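Local structure of putative cytoplasmic protein (Salmonella typhimurium LT2, 2Q02) at residues F172-Y177 / Y227-R232; V201-P206 / D212-M217; L102-L107 / D127-Y132. The protein is of unknown biochemical function but folds as a zinc-binding xylose isomerase-like TIM barrel, which hints at an isomerase activity. All blocks are in the same frame, centred on the assembly; numbering follows the deposited sequence.

Contact 1 of 3, residues F172-Y177 / Y227-R232; sequences FHHHLY and YQQVQR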
loop_
_atom_site.group_PDB
_atom_site.type_symbol
_atom_site.label_atom_id
_atom_site.label_comp_id
_atom_site.label_asym_id
_atom_site.label_seq_id
_atom_site.Cartn_x
_atom_site.Cartn_y
_atom_site.Cartn_z
ATOM N N PHE A 172 -2.185 -7.936 -5.516
ATOM C CA PHE A 172 -3.117 -8.907 -4.961
ATOM C C PHE A 172 -4.562 -8.500 -5.228
ATOM O O PHE A 172 -5.403 -9.334 -5.625
ATOM C CB PHE A 172 -2.898 -9.043 -3.456
ATOM C CG PHE A 172 -3.958 -9.844 -2.743
ATOM C CD1 PHE A 172 -5.086 -9.226 -2.223
ATOM C CD2 PHE A 172 -3.796 -11.216 -2.543
ATOM C CE1 PHE A 172 -6.055 -9.982 -1.526
ATOM C CE2 PHE A 172 -4.747 -11.968 -1.844
ATOM C CZ PHE A 172 -5.872 -11.353 -1.330
ATOM N N HIS A 173 -4.851 -7.228 -4.981
ATOM C CA HIS A 173 -6.218 -6.737 -5.148
ATOM C C HIS A 173 -6.619 -6.681 -6.620
ATOM O O HIS A 173 -7.770 -6.966 -6.948
ATOM C CB HIS A 173 -6.456 -5.430 -4.383
ATOM C CG HIS A 173 -6.396 -5.615 -2.900
ATOM N ND1 HIS A 173 -7.291 -6.416 -2.217
ATOM C CD2 HIS A 173 -5.525 -5.148 -1.974
ATOM C CE1 HIS A 173 -6.985 -6.413 -0.928
ATOM N NE2 HIS A 173 -5.924 -5.646 -0.754
ATOM N N HIS A 174 -5.667 -6.368 -7.494
ATOM C CA HIS A 174 -5.874 -6.510 -8.930
ATOM C C HIS A 174 -6.196 -7.971 -9.301
ATOM O O HIS A 174 -7.106 -8.259 -10.100
ATOM C CB HIS A 174 -4.619 -6.048 -9.698
ATOM C CG HIS A 174 -4.693 -6.243 -11.187
ATOM N ND1 HIS A 174 -5.147 -5.266 -12.049
ATOM C CD2 HIS A 174 -4.351 -7.300 -11.967
ATOM C CE1 HIS A 174 -5.104 -5.721 -13.289
ATOM N NE2 HIS A 174 -4.627 -6.954 -13.267
ATOM N N HIS A 175 -5.434 -8.904 -8.733
ATOM C CA HIS A 175 -5.609 -10.312 -9.053
ATOM C C HIS A 175 -6.982 -10.815 -8.654
ATOM O O HIS A 175 -7.587 -11.591 -9.390
ATOM C CB HIS A 175 -4.525 -11.144 -8.370
ATOM C CG HIS A 175 -4.562 -12.599 -8.710
ATOM N ND1 HIS A 175 -4.884 -13.570 -7.786
ATOM C CD2 HIS A 175 -4.289 -13.252 -9.863
ATOM C CE1 HIS A 175 -4.799 -14.758 -8.354
ATOM N NE2 HIS A 175 -4.449 -14.592 -9.616
ATOM N N LEU A 176 -7.471 -10.365 -7.499
ATOM C CA LEU A 176 -8.803 -10.793 -6.999
ATOM C C LEU A 176 -9.968 -10.159 -7.744
ATOM O O LEU A 176 -11.043 -10.756 -7.818
ATOM C CB LEU A 176 -8.977 -10.534 -5.501
ATOM C CG LEU A 176 -8.664 -11.711 -4.597
ATOM C CD1 LEU A 176 -7.168 -11.974 -4.553
ATOM C CD2 LEU A 176 -9.201 -11.395 -3.221
ATOM N N TYR A 177 -9.767 -8.948 -8.263
ATOM C CA TYR A 177 -10.770 -8.317 -9.127
ATOM C C TYR A 177 -10.728 -9.015 -10.458
ATOM O O TYR A 177 -9.914 -8.684 -11.298
ATOM C CB TYR A 177 -10.515 -6.812 -9.313
ATOM C CG TYR A 177 -11.568 -6.128 -10.167
ATOM C CD1 TYR A 177 -12.920 -6.443 -10.030
ATOM C CD2 TYR A 177 -11.217 -5.165 -11.106
ATOM C CE1 TYR A 177 -13.885 -5.812 -10.804
ATOM C CE2 TYR A 177 -12.177 -4.538 -11.896
ATOM C CZ TYR A 177 -13.501 -4.863 -11.735
ATOM O OH TYR A 177 -14.450 -4.254 -12.497
ATOM N N TYR A 227 5.381 -10.364 -11.869
ATOM C CA TYR A 227 6.411 -10.015 -12.854
ATOM C C TYR A 227 5.749 -9.377 -14.046
ATOM O O TYR A 227 6.201 -8.337 -14.519
ATOM C CB TYR A 227 7.229 -11.242 -13.321
ATOM C CG TYR A 227 8.443 -10.902 -14.211
ATOM C CD1 TYR A 227 9.676 -10.575 -13.650
ATOM C CD2 TYR A 227 8.348 -10.907 -15.613
ATOM C CE1 TYR A 227 10.792 -10.262 -14.454
ATOM C CE2 TYR A 227 9.455 -10.592 -16.427
ATOM C CZ TYR A 227 10.681 -10.264 -15.842
ATOM O OH TYR A 227 11.796 -9.937 -16.624
ATOM N N GLN A 228 4.664 -9.997 -14.506
ATOM C CA GLN A 228 3.943 -9.516 -15.682
ATOM C C GLN A 228 3.129 -8.262 -15.404
ATOM O O GLN A 228 3.025 -7.393 -16.269
ATOM C CB GLN A 228 3.040 -10.606 -16.260
ATOM C CG GLN A 228 3.797 -11.775 -16.887
ATOM C CD GLN A 228 3.917 -13.001 -15.981
ATOM O OE1 GLN A 228 3.909 -12.908 -14.748
ATOM N NE2 GLN A 228 4.027 -14.166 -16.607
ATOM N N GLN A 229 2.566 -8.147 -14.209
ATOM C CA GLN A 229 1.854 -6.913 -13.838
ATOM C C GLN A 229 2.829 -5.742 -13.765
ATOM O O GLN A 229 2.489 -4.644 -14.167
ATOM C CB GLN A 229 1.121 -7.038 -12.503
ATOM C CG GLN A 229 -0.174 -7.823 -12.542
ATOM C CD GLN A 229 -0.970 -7.627 -11.247
ATOM O OE1 GLN A 229 -1.295 -6.488 -10.880
ATOM N NE2 GLN A 229 -1.264 -8.723 -10.540
ATOM N N VAL A 230 4.030 -5.991 -13.247
ATOM C CA VAL A 230 5.056 -4.964 -13.101
ATOM C C VAL A 230 5.628 -4.597 -14.450
ATOM O O VAL A 230 5.907 -3.426 -14.688
ATOM C CB VAL A 230 6.234 -5.425 -12.196
ATOM C CG1 VAL A 230 7.449 -4.484 -12.349
ATOM C CG2 VAL A 230 5.812 -5.500 -10.736
ATOM N N GLN A 231 5.829 -5.610 -15.304
ATOM C CA GLN A 231 6.373 -5.420 -16.652
ATOM C C GLN A 231 5.428 -4.567 -17.491
ATOM O O GLN A 231 5.862 -3.727 -18.293
ATOM C CB GLN A 231 6.655 -6.766 -17.335
ATOM C CG GLN A 231 7.508 -6.658 -18.605
ATOM N N ARG A 232 4.132 -4.758 -17.287
ATOM C CA ARG A 232 3.155 -3.963 -17.997
ATOM C C ARG A 232 3.226 -2.490 -17.581
ATOM O O ARG A 232 3.231 -1.588 -18.443
ATOM C CB ARG A 232 1.761 -4.512 -17.747
ATOM C CG ARG A 232 0.691 -3.699 -18.435
ATOM C CD ARG A 232 -0.627 -4.428 -18.443
ATOM N NE ARG A 232 -1.127 -4.774 -17.096
ATOM C CZ ARG A 232 -2.162 -5.589 -16.895
ATOM N NH1 ARG A 232 -2.789 -6.125 -17.952
ATOM N NH2 ARG A 232 -2.572 -5.879 -15.661
#
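Gln229 NE2 is gripped by two backbone carbonyls, those of Thr171 and Met224, and this double anchoring fixes the amide so that its other end lies against the imidazole of His174. Gln229 OE1 approaches the ring obliquely, 3.3 Å from His174 CD2, and the amide and ring planes are turned 39° apart as the two side chains run antiparallel alongside each other. Both reach across from helices: His174 from helix 171-176, with CG anti to its backbone N (chi1 176°), and Gln229 from helix 226-235 through a chain extended beyond CG. One turn further along that second helix, Arg232 bends at chi3 and meets the imidazole from the opposite direction. Its NH2 stands 3.3 Å from His174 NE2, which lies at the edge of the guanidinium, close to its plane, while the ring is rotated 73° from that plane. Glu181 OE1 forms a salt bridge with Arg232 NH1 and a weak hydrogen bond with His174 NE2, so it connects the two side chains, and Phe184 stacks edge-to-face with the imidazole. This pairing probably keeps the carboxylate charged and may offset the arginine's charge beside the imidazole.

Contact 2 of 3, residues V201-P206 / D212-M217; sequences VEDTRP and DEQRIM
A bend at chi2 (78°) folds the side chain of Gln214 back, while Arg205 holds CG between its backbone N and carbonyl carbon (chi1 58°) and bends at chi3, which lays one guanidinium face over the Gln214 amide. The detail of this overlap is doubtful, because Arg205 NH1 is modelled unusually close to Gln214 CG and CD; NH1 and Gln214 NE2 are both donors, so their closeness is not a hydrogen bond. The amide is held from elsewhere, OE1 accepting from Ala211 N, and the guanidinium is steadied by a salt bridge from Arg205 NH1 to Asp203 OD1 at 2.8 Å. Asp203 also leans on the amide chain, its CB 3.8 Å from Gln214 CG. Deeper in, the methyl CG2 of Val201 lies 3.4 Å from Gln214 O. That carbonyl also accepts a bond of 2.6 Å from a water, whose oxygen in turn takes the N-H of Glu202 at 3.2 Å, so the water links the two backbones. The aliphatic part of Glu202 crosses Ile216 at about a right angle, CG to CD1 3.7 Å, and its carboxylate goes on to Ser219. Arg215, salt-bridged to Asp212, runs inward to Ser199 and to the zinc ligands Asp170 and Glu245. The loop connects strand 193-198 to helix 226-235, with Arg215 against Phe172 of helix 171-176 and Met217, present as selenomethionine, against helix 256-271.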
loop_
_atom_site.group_PDB
_atom_site.type_symbol
_atom_site.label_atom_id
_atom_site.label_comp_id
_atom_site.label_asym_id
_atom_site.label_seq_id
_atom_site.Cartn_x
_atom_site.Cartn_y
_atom_site.Cartn_z
ATOM N N VAL A 201 1.548 -14.791 -3.888
ATOM C CA VAL A 201 0.763 -15.880 -3.291
ATOM C C VAL A 201 1.125 -17.157 -4.038
ATOM O O VAL A 201 1.070 -17.166 -5.259
ATOM C CB VAL A 201 -0.731 -15.614 -3.468
ATOM C CG1 VAL A 201 -1.568 -16.883 -3.315
ATOM C CG2 VAL A 201 -1.173 -14.530 -2.500
ATOM N N GLU A 202 1.521 -18.209 -3.321
ATOM C CA GLU A 202 1.832 -19.510 -3.946
ATOM C C GLU A 202 0.641 -20.465 -3.815
ATOM O O GLU A 202 0.556 -21.480 -4.523
ATOM C CB GLU A 202 3.088 -20.127 -3.312
ATOM C CG GLU A 202 4.293 -19.182 -3.251
ATOM C CD GLU A 202 5.563 -19.844 -2.707
ATOM O OE1 GLU A 202 5.463 -20.795 -1.892
ATOM O OE2 GLU A 202 6.670 -19.409 -3.104
ATOM N N ASP A 203 -0.279 -20.100 -2.912
ATOM C CA ASP A 203 -1.454 -20.893 -2.552
ATOM C C ASP A 203 -2.417 -21.030 -3.724
ATOM O O ASP A 203 -2.891 -20.036 -4.294
ATOM C CB ASP A 203 -2.168 -20.245 -1.360
ATOM C CG ASP A 203 -2.939 -21.247 -0.503
ATOM O OD1 ASP A 203 -4.017 -21.743 -0.924
ATOM O OD2 ASP A 203 -2.471 -21.506 0.629
ATOM N N THR A 204 -2.729 -22.279 -4.036
ATOM C CA THR A 204 -3.475 -22.660 -5.223
ATOM C C THR A 204 -4.980 -22.793 -5.006
ATOM O O THR A 204 -5.680 -23.256 -5.913
ATOM C CB THR A 204 -2.993 -24.035 -5.704
ATOM O OG1 THR A 204 -3.151 -24.984 -4.635
ATOM C CG2 THR A 204 -1.532 -23.958 -6.128
ATOM N N ARG A 205 -5.470 -22.416 -3.816
ATOM C CA ARG A 205 -6.921 -22.360 -3.552
ATOM C C ARG A 205 -7.586 -21.411 -4.563
ATOM O O ARG A 205 -6.927 -20.541 -5.128
ATOM C CB ARG A 205 -7.242 -21.912 -2.105
ATOM C CG ARG A 205 -6.682 -20.536 -1.720
ATOM C CD ARG A 205 -7.445 -19.787 -0.625
ATOM N NE ARG A 205 -7.489 -20.409 0.710
ATOM C CZ ARG A 205 -6.447 -20.612 1.521
ATOM N NH1 ARG A 205 -5.227 -20.305 1.136
ATOM N NH2 ARG A 205 -6.616 -21.154 2.725
ATOM N N PRO A 206 -8.882 -21.600 -4.823
ATOM C CA PRO A 206 -9.586 -20.701 -5.762
ATOM C C PRO A 206 -9.468 -19.190 -5.449
ATOM O O PRO A 206 -9.496 -18.796 -4.283
ATOM C CB PRO A 206 -11.038 -21.187 -5.666
ATOM C CG PRO A 206 -10.908 -22.631 -5.250
ATOM C CD PRO A 206 -9.754 -22.683 -4.329
ATOM N N ASP A 212 -5.750 -12.099 2.748
ATOM C CA ASP A 212 -4.439 -11.516 3.053
ATOM C C ASP A 212 -3.459 -12.491 3.721
ATOM O O ASP A 212 -2.246 -12.373 3.519
ATOM C CB ASP A 212 -4.591 -10.268 3.921
ATOM C CG ASP A 212 -5.228 -9.108 3.172
ATOM O OD1 ASP A 212 -5.153 -9.065 1.937
ATOM O OD2 ASP A 212 -5.820 -8.232 3.819
ATOM N N GLU A 213 -3.973 -13.456 4.478
ATOM C CA GLU A 213 -3.129 -14.473 5.133
ATOM C C GLU A 213 -2.231 -15.299 4.161
ATOM O O GLU A 213 -1.234 -15.874 4.581
ATOM C CB GLU A 213 -4.023 -15.402 5.986
ATOM C CG GLU A 213 -3.396 -16.692 6.498
ATOM C CD GLU A 213 -2.127 -16.485 7.312
ATOM O OE1 GLU A 213 -1.980 -15.384 7.882
ATOM O OE2 GLU A 213 -1.285 -17.427 7.386
ATOM N N GLN A 214 -2.602 -15.360 2.880
ATOM C CA GLN A 214 -1.825 -16.089 1.868
ATOM C C GLN A 214 -0.738 -15.224 1.233
ATOM O O GLN A 214 0.043 -15.708 0.421
ATOM C CB GLN A 214 -2.738 -16.610 0.753
ATOM C CG GLN A 214 -3.605 -17.811 1.123
ATOM C CD GLN A 214 -4.827 -17.439 1.954
ATOM O OE1 GLN A 214 -5.686 -16.681 1.520
ATOM N NE2 GLN A 214 -4.902 -17.975 3.147
ATOM N N ARG A 215 -0.687 -13.950 1.593
ATOM C CA ARG A 215 0.194 -13.023 0.915
ATOM C C ARG A 215 1.574 -13.073 1.539
ATOM O O ARG A 215 1.779 -12.622 2.677
ATOM C CB ARG A 215 -0.371 -11.600 0.933
ATOM C CG ARG A 215 -1.598 -11.424 0.056
ATOM C CD ARG A 215 -2.257 -10.121 0.305
ATOM N NE ARG A 215 -1.410 -9.018 -0.104
ATOM C CZ ARG A 215 -1.756 -7.733 -0.030
ATOM N NH1 ARG A 215 -2.955 -7.366 0.439
ATOM N NH2 ARG A 215 -0.891 -6.805 -0.426
ATOM N N ILE A 216 2.509 -13.631 0.776
ATOM C CA ILE A 216 3.911 -13.723 1.177
ATOM C C ILE A 216 4.775 -12.848 0.240
ATOM O O ILE A 216 4.367 -11.762 -0.132
ATOM C CB ILE A 216 4.363 -15.203 1.267
ATOM C CG1 ILE A 216 4.283 -15.928 -0.092
ATOM C CG2 ILE A 216 3.501 -15.910 2.276
ATOM C CD1 ILE A 216 4.664 -17.408 -0.016
HETATM N N MSE A 217 5.970 -13.290 -0.109
HETATM C CA MSE A 217 6.829 -12.530 -0.993
HETATM C C MSE A 217 6.933 -13.205 -2.375
HETATM O O MSE A 217 6.261 -14.217 -2.645
HETATM C CB MSE A 217 8.175 -12.295 -0.299
HETATM C CG MSE A 217 8.047 -11.299 0.862
HETATM SE SE MSE A 217 7.892 -9.393 0.233
HETATM C CE MSE A 217 9.770 -9.138 -0.172
HETATM O O HOH W 1 0.681 -18.181 -0.245
#

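Contact 3 of 3, residues L102-L107 / D127-Y132; sequences LVLCPL and DLFARY. With ZN (zinc ion), chain F.
Within the beta-alpha-beta unit formed by strand 101-104, helix 115-130 and strand 135-138 of the TIM barrel, Phe129 packs the helix onto the outer side of the strand by touching Leu102 and Leu104. The alternation of the strand puts these two leucines on the helix side, whereas Val103 between them points away. Phe129 CZ is the meeting point: Leu102 CD2 and Leu104 CD2 each come within 3.7 Å of it, both oblique to the ring. The approaches differ, since Leu102 crosses the phenyl at about a right angle and Leu104 comes at it from the opposite direction. With CG anti to the carbonyl carbon (chi1 -85°), Phe129 drives its far end between the two branched side chains, and Leu102 O lies in the ring plane at the edge, 3.9 Å from CE2. Phe165 and, from helix 81-97, Leu91 also pack on the phenyl, so this is chiefly apolar packing of the barrel wall against its outer helix layer. Helix 115-130 also carries, two residues before Phe129, a zinc ion separate from the one bound at Glu139, Asp170, His197 and Glu245, held here by Asp127 through OD2 at 2.1 Å.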
loop_
_atom_site.group_PDB
_atom_site.type_symbol
_atom_site.label_atom_id
_atom_site.label_comp_id
_atom_site.label_asym_id
_atom_site.label_seq_id
_atom_site.Cartn_x
_atom_site.Cartn_y
_atom_site.Cartn_z
ATOM N N LEU A 102 -1.191 9.258 3.137
ATOM C CA LEU A 102 -1.972 8.343 3.956
ATOM C C LEU A 102 -2.888 7.546 3.026
ATOM O O LEU A 102 -3.512 8.088 2.084
ATOM C CB LEU A 102 -2.763 9.084 5.037
ATOM C CG LEU A 102 -3.827 8.373 5.881
ATOM C CD1 LEU A 102 -3.200 7.357 6.802
ATOM C CD2 LEU A 102 -4.596 9.377 6.684
ATOM N N VAL A 103 -2.951 6.244 3.297
ATOM C CA VAL A 103 -3.720 5.317 2.474
ATOM C C VAL A 103 -5.167 5.222 2.931
ATOM O O VAL A 103 -5.452 5.147 4.131
ATOM C CB VAL A 103 -3.099 3.901 2.522
ATOM C CG1 VAL A 103 -3.962 2.905 1.750
ATOM C CG2 VAL A 103 -1.693 3.913 1.973
ATOM N N LEU A 104 -6.074 5.173 1.958
ATOM C CA LEU A 104 -7.527 5.097 2.204
ATOM C C LEU A 104 -8.108 3.790 1.629
ATOM O O LEU A 104 -7.906 3.462 0.447
ATOM C CB LEU A 104 -8.226 6.285 1.546
ATOM C CG LEU A 104 -7.796 7.667 2.044
ATOM C CD1 LEU A 104 -8.174 8.746 1.058
ATOM C CD2 LEU A 104 -8.414 7.992 3.396
ATOM N N CYS A 105 -8.816 3.042 2.471
ATOM C CA CYS A 105 -9.387 1.770 2.066
ATOM C C CYS A 105 -10.895 1.797 2.147
ATOM O O CYS A 105 -11.449 2.263 3.156
ATOM C CB CYS A 105 -8.891 0.644 2.981
ATOM S SG CYS A 105 -7.161 0.204 2.708
ATOM N N PRO A 106 -11.571 1.221 1.129
ATOM C CA PRO A 106 -13.034 1.276 1.040
ATOM C C PRO A 106 -13.694 0.279 1.959
ATOM O O PRO A 106 -13.073 -0.700 2.343
ATOM C CB PRO A 106 -13.319 0.857 -0.410
ATOM C CG PRO A 106 -12.207 -0.141 -0.717
ATOM C CD PRO A 106 -10.987 0.426 0.025
ATOM N N LEU A 107 -14.957 0.524 2.278
ATOM C CA LEU A 107 -15.766 -0.429 3.036
ATOM C C LEU A 107 -15.720 -1.803 2.361
ATOM O O LEU A 107 -15.752 -1.914 1.134
ATOM C CB LEU A 107 -17.221 0.050 3.185
ATOM C CG LEU A 107 -18.145 -0.837 4.034
ATOM C CD1 LEU A 107 -17.828 -0.713 5.533
ATOM C CD2 LEU A 107 -19.611 -0.534 3.787
ATOM N N ASP A 127 -10.255 17.923 0.975
ATOM C CA ASP A 127 -10.220 19.164 1.759
ATOM C C ASP A 127 -9.525 18.975 3.113
ATOM O O ASP A 127 -8.690 19.786 3.509
ATOM C CB ASP A 127 -11.638 19.673 1.992
ATOM C CG ASP A 127 -12.277 20.149 0.734
ATOM O OD1 ASP A 127 -11.538 20.204 -0.269
ATOM O OD2 ASP A 127 -13.504 20.460 0.743
ATOM N N LEU A 128 -9.878 17.908 3.818
ATOM C CA LEU A 128 -9.300 17.631 5.131
ATOM C C LEU A 128 -7.788 17.336 5.089
ATOM O O LEU A 128 -7.021 17.823 5.924
ATOM C CB LEU A 128 -10.028 16.439 5.776
ATOM C CG LEU A 128 -9.566 16.074 7.193
ATOM C CD1 LEU A 128 -9.910 17.194 8.182
ATOM C CD2 LEU A 128 -10.133 14.756 7.651
ATOM N N PHE A 129 -7.379 16.510 4.121
ATOM C CA PHE A 129 -5.964 16.162 3.910
ATOM C C PHE A 129 -5.114 17.401 3.593
ATOM O O PHE A 129 -3.986 17.510 4.052
ATOM C CB PHE A 129 -5.816 15.134 2.772
ATOM C CG PHE A 129 -5.988 13.680 3.198
ATOM C CD1 PHE A 129 -7.077 13.272 3.960
ATOM C CD2 PHE A 129 -5.084 12.715 2.766
ATOM C CE1 PHE A 129 -7.232 11.956 4.319
ATOM C CE2 PHE A 129 -5.241 11.384 3.113
ATOM C CZ PHE A 129 -6.297 11.003 3.886
ATOM N N ALA A 130 -5.666 18.321 2.802
ATOM C CA ALA A 130 -4.979 19.560 2.409
ATOM C C ALA A 130 -4.576 20.374 3.627
ATOM O O ALA A 130 -3.557 21.104 3.644
ATOM C CB ALA A 130 -5.882 20.407 1.531
ATOM N N ARG A 131 -5.413 20.246 4.644
ATOM C CA ARG A 131 -5.240 20.921 5.914
ATOM C C ARG A 131 -4.065 20.395 6.742
ATOM O O ARG A 131 -3.638 21.031 7.720
ATOM C CB ARG A 131 -6.532 20.716 6.735
ATOM C CG ARG A 131 -6.957 21.891 7.531
ATOM C CD ARG A 131 -8.448 22.134 7.404
ATOM N NE ARG A 131 -8.766 22.762 6.137
ATOM C CZ ARG A 131 -9.961 22.734 5.579
ATOM N NH1 ARG A 131 -10.963 22.132 6.177
ATOM N NH2 ARG A 131 -10.159 23.294 4.414
ATOM N N TYR A 132 -3.587 19.209 6.384
ATOM C CA TYR A 132 -2.412 18.606 7.012
ATOM C C TYR A 132 -1.255 18.501 6.012
ATOM O O TYR A 132 -0.189 17.990 6.349
ATOM C CB TYR A 132 -2.707 17.196 7.575
ATOM C CG TYR A 132 -3.623 17.185 8.776
ATOM C CD1 TYR A 132 -4.995 17.376 8.640
ATOM C CD2 TYR A 132 -3.120 16.985 10.048
ATOM C CE1 TYR A 132 -5.830 17.390 9.747
ATOM C CE2 TYR A 132 -3.947 16.983 11.165
ATOM C CZ TYR A 132 -5.292 17.190 11.015
ATOM O OH TYR A 132 -6.088 17.203 12.143
HETATM ZN ZN ZN F . -14.577 20.663 -1.015
#

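How the contacts relate
Contact 3 comes first along the chain and is complete before contact 1 opens; contact 2 then falls between the two segments of contact 1. Contacts 1 and 2 are neighbours, their centres 14 Å apart, and they touch where Phe172 CD2 packs 3.4 Å from Arg215 CG. Together they combine helix 171-176, helix 226-235 and the long loop after strand 193-198. Contact 3 lies on the opposite side of the chain's centre, about 25 Å from contact 1 and 29 Å from contact 2 between centres. All belong to one eight-stranded barrel: contact 3 fastens an outer helix to the wall, whereas contact 2 reaches the zinc site of Glu139, Asp170, His197 and Glu245 through Arg215, with contact 1 packed next to it.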